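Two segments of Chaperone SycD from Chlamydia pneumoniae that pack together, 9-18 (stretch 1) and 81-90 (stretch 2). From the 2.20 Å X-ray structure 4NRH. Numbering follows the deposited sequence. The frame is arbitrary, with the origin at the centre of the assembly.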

# COMPACT_ATOMS: atom_id res chain seq x y z
N HIS D 9 7.14 2.19 19.60
CA HIS D 9 8.19 1.58 18.79
C HIS D 9 7.62 0.95 17.52
O HIS D 9 8.29 0.88 16.49
CB HIS D 9 8.95 0.53 19.59
CG HIS D 9 10.31 0.22 19.05
ND1 HIS D 9 11.33 1.14 19.02
CD2 HIS D 9 10.81 -0.91 18.50
CE1 HIS D 9 12.40 0.59 18.48
NE2 HIS D 9 12.11 -0.65 18.16
N LEU D 10 6.37 0.49 17.59
CA LEU D 10 5.69 -0.09 16.44
C LEU D 10 5.56 0.94 15.32
O LEU D 10 5.87 0.66 14.17
CB LEU D 10 4.31 -0.62 16.83
CG LEU D 10 3.45 -1.14 15.68
CD1 LEU D 10 4.18 -2.24 14.91
CD2 LEU D 10 2.10 -1.63 16.18
N ASN D 11 5.09 2.13 15.68
CA ASN D 11 4.94 3.21 14.72
C ASN D 11 6.28 3.66 14.16
O ASN D 11 6.39 4.02 12.99
CB ASN D 11 4.22 4.40 15.36
CG ASN D 11 2.75 4.12 15.62
OD1 ASN D 11 2.07 3.53 14.79
ND2 ASN D 11 2.27 4.55 16.78
N TYR D 12 7.31 3.62 15.01
CA TYR D 12 8.67 3.92 14.58
C TYR D 12 9.13 2.96 13.48
O TYR D 12 9.71 3.37 12.48
CB TYR D 12 9.64 3.85 15.76
CG TYR D 12 11.09 3.77 15.36
CD1 TYR D 12 11.81 4.91 15.02
CD2 TYR D 12 11.76 2.55 15.33
CE1 TYR D 12 13.14 4.84 14.65
CE2 TYR D 12 13.09 2.47 14.96
CZ TYR D 12 13.77 3.61 14.62
OH TYR D 12 15.10 3.54 14.26
N LEU D 13 8.85 1.67 13.68
CA LEU D 13 9.25 0.64 12.73
C LEU D 13 8.51 0.78 11.40
O LEU D 13 9.12 0.72 10.34
CB LEU D 13 9.00 -0.75 13.32
CG LEU D 13 9.93 -1.17 14.46
CD1 LEU D 13 9.49 -2.50 15.06
CD2 LEU D 13 11.37 -1.24 13.98
N LEU D 14 7.20 0.97 11.47
CA LEU D 14 6.38 1.11 10.27
C LEU D 14 6.79 2.31 9.43
O LEU D 14 6.86 2.22 8.20
CB LEU D 14 4.90 1.21 10.65
CG LEU D 14 4.30 -0.03 11.31
CD1 LEU D 14 2.83 0.17 11.60
CD2 LEU D 14 4.51 -1.26 10.43
N GLU D 15 7.06 3.44 10.08
CA GLU D 15 7.51 4.64 9.38
C GLU D 15 8.90 4.43 8.79
O GLU D 15 9.19 4.87 7.68
CB GLU D 15 7.50 5.85 10.31
CG GLU D 15 6.12 6.28 10.76
CD GLU D 15 6.14 7.60 11.51
OE1 GLU D 15 7.22 8.00 11.98
OE2 GLU D 15 5.07 8.24 11.63
N LYS D 16 9.76 3.76 9.56
CA LYS D 16 11.10 3.42 9.11
C LYS D 16 11.06 2.57 7.84
O LYS D 16 11.78 2.84 6.87
CB LYS D 16 11.85 2.68 10.22
CG LYS D 16 13.31 2.36 9.91
CD LYS D 16 14.04 1.94 11.18
CE LYS D 16 15.45 1.46 10.88
NZ LYS D 16 15.47 0.30 9.95
N ILE D 17 10.20 1.55 7.84
CA ILE D 17 10.04 0.67 6.69
C ILE D 17 9.42 1.40 5.50
O ILE D 17 9.90 1.29 4.37
CB ILE D 17 9.16 -0.55 7.04
CG1 ILE D 17 9.85 -1.42 8.09
CG2 ILE D 17 8.85 -1.36 5.80
CD1 ILE D 17 8.95 -2.48 8.69
N ALA D 18 8.35 2.15 5.76
CA ALA D 18 7.64 2.89 4.72
C ALA D 18 8.55 3.89 4.02
O ALA D 18 8.52 4.03 2.80
CB ALA D 18 6.43 3.59 5.30
N THR D 81 -4.67 -4.76 17.59
CA THR D 81 -3.96 -4.07 16.52
C THR D 81 -2.47 -4.41 16.52
O THR D 81 -1.90 -4.75 15.49
CB THR D 81 -4.12 -2.54 16.63
OG1 THR D 81 -5.50 -2.18 16.44
CG2 THR D 81 -3.27 -1.83 15.59
N VAL D 82 -1.86 -4.34 17.70
CA VAL D 82 -0.43 -4.57 17.85
C VAL D 82 -0.02 -6.01 17.56
O VAL D 82 0.93 -6.26 16.81
CB VAL D 82 0.04 -4.20 19.27
CG1 VAL D 82 1.48 -4.63 19.49
CG2 VAL D 82 -0.13 -2.71 19.52
N PHE D 83 -0.75 -6.97 18.13
CA PHE D 83 -0.42 -8.38 17.98
C PHE D 83 -0.57 -8.87 16.54
O PHE D 83 0.19 -9.73 16.10
CB PHE D 83 -1.26 -9.24 18.93
CG PHE D 83 -0.97 -9.00 20.38
CD1 PHE D 83 0.34 -8.91 20.82
CD2 PHE D 83 -2.00 -8.89 21.30
CE1 PHE D 83 0.62 -8.69 22.16
CE2 PHE D 83 -1.72 -8.67 22.64
CZ PHE D 83 -0.41 -8.57 23.07
N ARG D 84 -1.55 -8.33 15.82
CA ARG D 84 -1.70 -8.66 14.41
C ARG D 84 -0.48 -8.23 13.60
O ARG D 84 -0.04 -8.96 12.71
CB ARG D 84 -2.97 -8.02 13.83
CG ARG D 84 -4.27 -8.64 14.32
CD ARG D 84 -5.39 -8.41 13.33
NE ARG D 84 -6.61 -9.13 13.71
CZ ARG D 84 -7.75 -8.54 14.05
NH1 ARG D 84 -7.84 -7.22 14.06
NH2 ARG D 84 -8.80 -9.28 14.38
N TRP D 85 0.05 -7.05 13.90
CA TRP D 85 1.27 -6.58 13.26
C TRP D 85 2.45 -7.50 13.56
O TRP D 85 3.25 -7.82 12.68
CB TRP D 85 1.60 -5.15 13.70
CG TRP D 85 0.90 -4.09 12.90
CD1 TRP D 85 -0.09 -3.26 13.34
CD2 TRP D 85 1.14 -3.76 11.53
NE1 TRP D 85 -0.48 -2.42 12.32
CE2 TRP D 85 0.26 -2.71 11.20
CE3 TRP D 85 2.01 -4.24 10.55
CZ2 TRP D 85 0.22 -2.14 9.93
CZ3 TRP D 85 1.97 -3.67 9.29
CH2 TRP D 85 1.09 -2.63 8.99
N LEU D 86 2.56 -7.92 14.82
CA LEU D 86 3.62 -8.82 15.25
C LEU D 86 3.52 -10.16 14.52
O LEU D 86 4.53 -10.72 14.08
CB LEU D 86 3.55 -9.05 16.76
CG LEU D 86 4.09 -7.92 17.63
CD1 LEU D 86 3.79 -8.20 19.09
CD2 LEU D 86 5.58 -7.73 17.41
N VAL D 87 2.30 -10.66 14.40
CA VAL D 87 2.04 -11.91 13.70
C VAL D 87 2.35 -11.75 12.21
O VAL D 87 2.85 -12.67 11.56
CB VAL D 87 0.57 -12.36 13.90
CG1 VAL D 87 0.10 -13.24 12.76
CG2 VAL D 87 0.42 -13.08 15.24
N PHE D 88 2.08 -10.56 11.68
CA PHE D 88 2.40 -10.24 10.29
C PHE D 88 3.91 -10.31 10.05
O PHE D 88 4.36 -10.81 9.02
CB PHE D 88 1.86 -8.86 9.92
CG PHE D 88 2.40 -8.31 8.63
CD1 PHE D 88 1.81 -8.66 7.42
CD2 PHE D 88 3.47 -7.44 8.61
CE1 PHE D 88 2.29 -8.16 6.23
CE2 PHE D 88 3.96 -6.93 7.42
CZ PHE D 88 3.37 -7.29 6.23
N PHE D 89 4.68 -9.79 11.00
CA PHE D 89 6.13 -9.76 10.88
C PHE D 89 6.77 -11.13 11.12
O PHE D 89 7.67 -11.53 10.39
CB PHE D 89 6.72 -8.73 11.85
CG PHE D 89 6.52 -7.31 11.41
CD1 PHE D 89 6.79 -6.93 10.10
CD2 PHE D 89 6.05 -6.35 12.29
CE1 PHE D 89 6.61 -5.62 9.69
CE2 PHE D 89 5.86 -5.04 11.89
CZ PHE D 89 6.14 -4.68 10.59
N ASN D 90 6.29 -11.84 12.13
CA ASN D 90 6.80 -13.17 12.44
C ASN D 90 5.70 -14.05 13.02
O ASN D 90 5.48 -14.06 14.23
CB ASN D 90 7.98 -13.08 13.41
CG ASN D 90 8.74 -14.40 13.53
OD1 ASN D 90 8.22 -15.47 13.21
ND2 ASN D 90 9.99 -14.31 13.99

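A single methyl group, CD2 of Leu14, is shared by two aromatic rings of the facing helix. Leu14 CD2 sits over one face of the Trp85 indole, 3.9 Å from the centroid of the six-membered ring and 20° off the ring normal, the geometry of a CH-pi contact; its closest ring atom is CZ3 of Trp85, at 3.7 Å. The same CD2 of Leu14 meets Phe89 at the ring edge, 3.8 Å from CZ, so the methyl sits in the corner formed by an indole face and a phenyl edge.

One turn earlier, both methyls of Leu10 pack on Trp85: Leu10 CD2 lies 3.9 Å from Trp85 CD1, and Leu10 CD1 lies 4.1 Å from Trp85 CB. Leu10 CD2 also lies 4.2 Å from Val82 CG2, and Leu10 CD1 is 4.4 Å from Phe89 CE2, at the edge of that ring. At the other end, Ile17 adds its CD1, 4.0 Å from CZ of Phe89.

No hydrogen bond crosses between the stretches, and every close contact is apolar. The helix axes approach no nearer than 11.7 Å and cross at 46°, a spacing filled from both sides, by Leu10, Leu14 and Ile17 on one helix and chiefly by the large rings of Trp85 and Phe89 on the other. These two stand one helical turn apart.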